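Local coordinates for PFC0360w protein (Plasmodium falciparum, PDB 3NI8) that probably stimulates the ATPase activity of the chaperone Hsp90 in the malaria parasite, at residues Y27-P31 and E32-N36; F63-S67 and G68-G72. One frame throughout, in Å; residues are numbered along the deposited sequence.

Contact 1: residues Y27-P31 and E32-N36; sequences YYVPP and EVLFN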
loop_
_atom_site.group_PDB
_atom_site.type_symbol
_atom_site.label_atom_id
_atom_site.label_comp_id
_atom_site.label_asym_id
_atom_site.label_seq_id
_atom_site.Cartn_x
_atom_site.Cartn_y
_atom_site.Cartn_z
ATOM N N TYR A 27 -9.841 1.140 -11.924
ATOM C CA TYR A 27 -11.081 1.183 -11.164
ATOM C C TYR A 27 -12.003 2.245 -11.734
ATOM O O TYR A 27 -11.534 3.298 -12.182
ATOM C CB TYR A 27 -10.794 1.466 -9.685
ATOM C CG TYR A 27 -10.058 0.332 -8.983
ATOM C CD1 TYR A 27 -10.754 -0.622 -8.266
ATOM C CD2 TYR A 27 -8.662 0.217 -9.052
ATOM C CE1 TYR A 27 -10.094 -1.663 -7.633
ATOM C CE2 TYR A 27 -7.996 -0.820 -8.427
ATOM C CZ TYR A 27 -8.717 -1.757 -7.716
ATOM O OH TYR A 27 -8.080 -2.794 -7.067
ATOM N N TYR A 28 -13.305 1.970 -11.711
ATOM C CA TYR A 28 -14.303 2.891 -12.239
ATOM C C TYR A 28 -14.731 3.886 -11.180
ATOM O O TYR A 28 -15.908 4.040 -10.864
ATOM C CB TYR A 28 -15.481 2.124 -12.828
ATOM C CG TYR A 28 -15.071 1.291 -14.025
ATOM C CD1 TYR A 28 -14.684 1.911 -15.232
ATOM C CD2 TYR A 28 -15.033 -0.098 -13.953
ATOM C CE1 TYR A 28 -14.304 1.159 -16.341
ATOM C CE2 TYR A 28 -14.645 -0.865 -15.054
ATOM C CZ TYR A 28 -14.287 -0.226 -16.248
ATOM O OH TYR A 28 -13.907 -0.966 -17.352
ATOM N N VAL A 29 -13.744 4.607 -10.680
ATOM C CA VAL A 29 -13.907 5.484 -9.559
ATOM C C VAL A 29 -12.784 6.526 -9.749
ATOM O O VAL A 29 -11.759 6.211 -10.357
ATOM C CB VAL A 29 -13.799 4.630 -8.242
ATOM C CG1 VAL A 29 -12.451 4.824 -7.533
ATOM C CG2 VAL A 29 -14.957 4.904 -7.338
ATOM N N PRO A 30 -12.984 7.772 -9.270
ATOM C CA PRO A 30 -11.999 8.828 -9.511
ATOM C C PRO A 30 -10.799 8.737 -8.547
ATOM O O PRO A 30 -10.928 8.142 -7.474
ATOM C CB PRO A 30 -12.804 10.103 -9.251
ATOM C CG PRO A 30 -13.776 9.703 -8.186
ATOM C CD PRO A 30 -14.122 8.259 -8.456
ATOM N N PRO A 31 -9.644 9.350 -8.910
ATOM C CA PRO A 31 -8.385 9.174 -8.146
ATOM C C PRO A 31 -8.445 9.455 -6.641
ATOM O O PRO A 31 -7.822 8.715 -5.859
ATOM C CB PRO A 31 -7.415 10.157 -8.816
ATOM C CG PRO A 31 -7.966 10.360 -10.192
ATOM C CD PRO A 31 -9.467 10.256 -10.066
ATOM N N GLU A 32 -9.182 10.499 -6.253
ATOM C CA GLU A 32 -9.241 10.960 -4.854
ATOM C C GLU A 32 -9.744 9.886 -3.896
ATOM O O GLU A 32 -9.297 9.797 -2.747
ATOM C CB GLU A 32 -10.106 12.217 -4.728
ATOM C CG GLU A 32 -11.547 12.063 -5.223
ATOM C CD GLU A 32 -12.443 13.164 -4.709
ATOM O OE1 GLU A 32 -12.363 13.429 -3.494
ATOM O OE2 GLU A 32 -13.208 13.766 -5.500
ATOM N N VAL A 33 -10.666 9.068 -4.389
ATOM C CA VAL A 33 -11.258 7.990 -3.619
ATOM C C VAL A 33 -10.221 6.869 -3.407
ATOM O O VAL A 33 -10.116 6.294 -2.321
ATOM C CB VAL A 33 -12.578 7.539 -4.333
ATOM C CG1 VAL A 33 -12.868 6.083 -4.177
ATOM C CG2 VAL A 33 -13.753 8.357 -3.842
ATOM N N LEU A 34 -9.439 6.570 -4.440
ATOM C CA LEU A 34 -8.352 5.601 -4.290
ATOM C C LEU A 34 -7.225 6.143 -3.403
ATOM O O LEU A 34 -6.709 5.418 -2.543
ATOM C CB LEU A 34 -7.812 5.166 -5.640
ATOM C CG LEU A 34 -8.782 4.355 -6.489
ATOM C CD1 LEU A 34 -8.140 4.030 -7.801
ATOM C CD2 LEU A 34 -9.194 3.070 -5.720
ATOM N N PHE A 35 -6.868 7.414 -3.602
ATOM C CA PHE A 35 -5.909 8.120 -2.741
ATOM C C PHE A 35 -6.316 8.072 -1.257
ATOM O O PHE A 35 -5.477 7.780 -0.390
ATOM C CB PHE A 35 -5.737 9.581 -3.219
ATOM C CG PHE A 35 -4.747 10.386 -2.408
ATOM C CD1 PHE A 35 -3.415 10.463 -2.790
ATOM C CD2 PHE A 35 -5.160 11.081 -1.263
ATOM C CE1 PHE A 35 -2.490 11.226 -2.038
ATOM C CE2 PHE A 35 -4.252 11.821 -0.490
ATOM C CZ PHE A 35 -2.911 11.899 -0.890
ATOM N N ASN A 36 -7.587 8.374 -0.978
ATOM C CA ASN A 36 -8.160 8.240 0.372
ATOM C C ASN A 36 -7.897 6.858 0.936
ATOM O O ASN A 36 -7.439 6.709 2.065
ATOM C CB ASN A 36 -9.677 8.498 0.384
ATOM C CG ASN A 36 -10.322 8.169 1.739
ATOM O OD1 ASN A 36 -10.910 7.096 1.923
ATOM N ND2 ASN A 36 -10.217 9.096 2.688
#

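Contact 2: residues F63-S67 and G68-G72; sequences FSLFS and GSILG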
loop_
_atom_site.group_PDB
_atom_site.type_symbol
_atom_site.label_atom_id
_atom_site.label_comp_id
_atom_site.label_asym_id
_atom_site.label_seq_id
_atom_site.Cartn_x
_atom_site.Cartn_y
_atom_site.Cartn_z
ATOM N N PHE A 63 3.138 5.507 9.774
ATOM C CA PHE A 63 1.948 4.703 9.671
ATOM C C PHE A 63 2.223 3.301 10.148
ATOM O O PHE A 63 3.359 2.841 10.156
ATOM C CB PHE A 63 1.307 4.735 8.267
ATOM C CG PHE A 63 2.125 4.079 7.183
ATOM C CD1 PHE A 63 2.017 2.710 6.939
ATOM C CD2 PHE A 63 2.966 4.837 6.374
ATOM C CE1 PHE A 63 2.764 2.099 5.921
ATOM C CE2 PHE A 63 3.697 4.241 5.357
ATOM C CZ PHE A 63 3.604 2.873 5.131
ATOM N N SER A 64 1.143 2.628 10.524
ATOM C CA SER A 64 1.186 1.277 11.061
ATOM C C SER A 64 -0.099 0.564 10.662
ATOM O O SER A 64 -1.192 1.135 10.779
ATOM C CB SER A 64 1.304 1.332 12.579
ATOM O OG SER A 64 0.667 0.222 13.163
ATOM N N LEU A 65 0.039 -0.661 10.165
ATOM C CA LEU A 65 -1.096 -1.514 9.850
ATOM C C LEU A 65 -1.004 -2.802 10.678
ATOM O O LEU A 65 0.110 -3.254 11.009
ATOM C CB LEU A 65 -1.058 -1.874 8.370
ATOM C CG LEU A 65 -1.809 -1.066 7.304
ATOM C CD1 LEU A 65 -1.963 0.412 7.640
ATOM C CD2 LEU A 65 -1.101 -1.235 5.972
ATOM N N PHE A 66 -2.168 -3.400 10.970
ATOM C CA PHE A 66 -2.276 -4.662 11.711
ATOM C C PHE A 66 -1.488 -4.630 13.038
ATOM O O PHE A 66 -0.628 -5.475 13.270
ATOM C CB PHE A 66 -1.830 -5.878 10.858
ATOM C CG PHE A 66 -2.682 -6.142 9.628
ATOM C CD1 PHE A 66 -3.928 -6.769 9.733
ATOM C CD2 PHE A 66 -2.222 -5.795 8.358
ATOM C CE1 PHE A 66 -4.711 -7.021 8.591
ATOM C CE2 PHE A 66 -3.011 -6.049 7.198
ATOM C CZ PHE A 66 -4.248 -6.668 7.329
ATOM N N SER A 67 -1.785 -3.645 13.884
ATOM C CA SER A 67 -1.096 -3.444 15.169
ATOM C C SER A 67 0.450 -3.406 15.107
ATOM O O SER A 67 1.144 -3.920 16.012
ATOM C CB SER A 67 -1.574 -4.473 16.194
ATOM O OG SER A 67 -2.984 -4.419 16.310
ATOM N N GLY A 68 0.977 -2.786 14.049
ATOM C CA GLY A 68 2.411 -2.573 13.928
ATOM C C GLY A 68 3.146 -3.711 13.244
ATOM O O GLY A 68 4.369 -3.767 13.289
ATOM N N SER A 69 2.395 -4.619 12.624
ATOM C CA SER A 69 2.963 -5.715 11.847
ATOM C C SER A 69 3.552 -5.230 10.514
ATOM O O SER A 69 4.481 -5.836 9.964
ATOM C CB SER A 69 1.899 -6.784 11.586
ATOM O OG SER A 69 1.635 -7.508 12.789
ATOM N N ILE A 70 2.955 -4.170 9.990
ATOM C CA ILE A 70 3.441 -3.451 8.836
ATOM C C ILE A 70 3.629 -2.002 9.321
ATOM O O ILE A 70 2.707 -1.408 9.889
ATOM C CB ILE A 70 2.428 -3.528 7.669
ATOM C CG1 ILE A 70 2.328 -4.963 7.134
ATOM C CG2 ILE A 70 2.791 -2.558 6.543
ATOM C CD1 ILE A 70 1.378 -5.132 5.909
ATOM N N LEU A 71 4.830 -1.464 9.150
ATOM C CA LEU A 71 5.076 -0.056 9.455
ATOM C C LEU A 71 5.800 0.668 8.338
ATOM O O LEU A 71 6.369 0.053 7.432
ATOM C CB LEU A 71 5.775 0.153 10.796
ATOM C CG LEU A 71 7.160 -0.403 11.125
ATOM C CD1 LEU A 71 7.749 0.367 12.349
ATOM C CD2 LEU A 71 7.063 -1.889 11.418
ATOM N N GLY A 72 5.729 1.983 8.387
ATOM C CA GLY A 72 6.290 2.791 7.359
ATOM C C GLY A 72 6.215 4.251 7.715
ATOM O O GLY A 72 6.003 4.617 8.864
#

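Contact 1: residues Y27-P31 and E32-N36
Leu-34 and Val-33, in the first turn of helix 31-39, take hold of the chain that leads into it. Val-29 CG1 touches both, 3.6 Å from Val-33 CG1 and 3.8 Å from Leu-34 CG, its side chain crossing that of Val-33 at about a right angle. Leu-34 places CG beside its own backbone N (chi1 -67°) and runs on extended, which carries CD1 to 4.0 Å from Tyr-27 CD2 while CD2 lies over one face of the tyrosine ring, toward its rim. Phe-104 of strand 98-106 and Ile-148 of helix 132-150 also touch Leu-34, which is buried, as is Tyr-27. The outer side is looser: Glu-32 is exposed, and Glu-32 CG lies 4.4 Å from Pro-30 CG. Two backbone bonds start the helix. Phe-35 N meets Pro-31 O at 2.8 Å, nearly straight at 173°, whereas Val-33 N reaches Pro-30 O at 3.2 Å with a more bent 141°. Proline's missing N-H costs no helical bond at this place: a helix N-terminus with Pro-30 at the N-cap and Pro-31 in the first turn, joining edge strand 21-27 to the first helix of the Aha1-type SRPBCC fold.

Contact 2: residues F63-S67 and G68-G72
A chi1 of 67° sets Phe-63 CG between its backbone N and carbonyl carbon, which folds the ring across the strand pair onto Gly-72. There Gly-72 CA makes a CH-pi contact over the ring face, 3.7 Å from the centroid and displaced toward the rim; with no side chain on the glycine, the ring can lie directly against its backbone. Ser-69 OG, beside its own backbone N (chi1 -73°), turns back to Phe-66 O at 3.1 Å in the carbonyl plane, while Ser-69 N approaches the same oxygen from above that plane, so two bonds from one residue grip it. These contacts belong to a tight antiparallel hairpin closed by a type I' turn from Phe-66 to Ser-69, with a classic beta bulge where Ser-69 and Ile-70 both face Leu-65. Gly-68 takes the turn with a positive phi of 89°, a backbone shape that favours glycine. Leu-65 O receives Ile-70 N at 3.2 Å, with weak additional bonds from Gly-68 N and Ser-69 N. In return, Leu-65 N reaches Ile-70 O at 2.8 Å. On the sheet face shared with Phe-63, Leu-65 CB packs against Ile-70 CB at 3.9 Å, and Trp-87 and Phe-89 of the next strand also touch Ile-70. Ile-70 CD1 lies at the edge of the Phe-66 ring, 4.4 Å from Phe-66 CD2.

Contacts 1 and 2 lie on opposite sides of the chain's centre, with centres 23 Å apart and nearest atoms about 10 Å apart, so neither touches the other. Each runs from core to surface: in contact 1 Tyr-27 and Leu-34 are buried and Glu-32 is exposed; in contact 2 Phe-63, Leu-65 and Gly-72 are buried and the turn residue Ser-67 is exposed. Residues 27-36 join edge strand 21-27 to helix 31-39, whereas residues 63-72 link neighbouring strands 62-65 and 70-78 near the other end of the same antiparallel sheet. Contact 1 packs aliphatic side chains and a tyrosine ring at a helix start, while contact 2 is dominated by a ladder of backbone bonds.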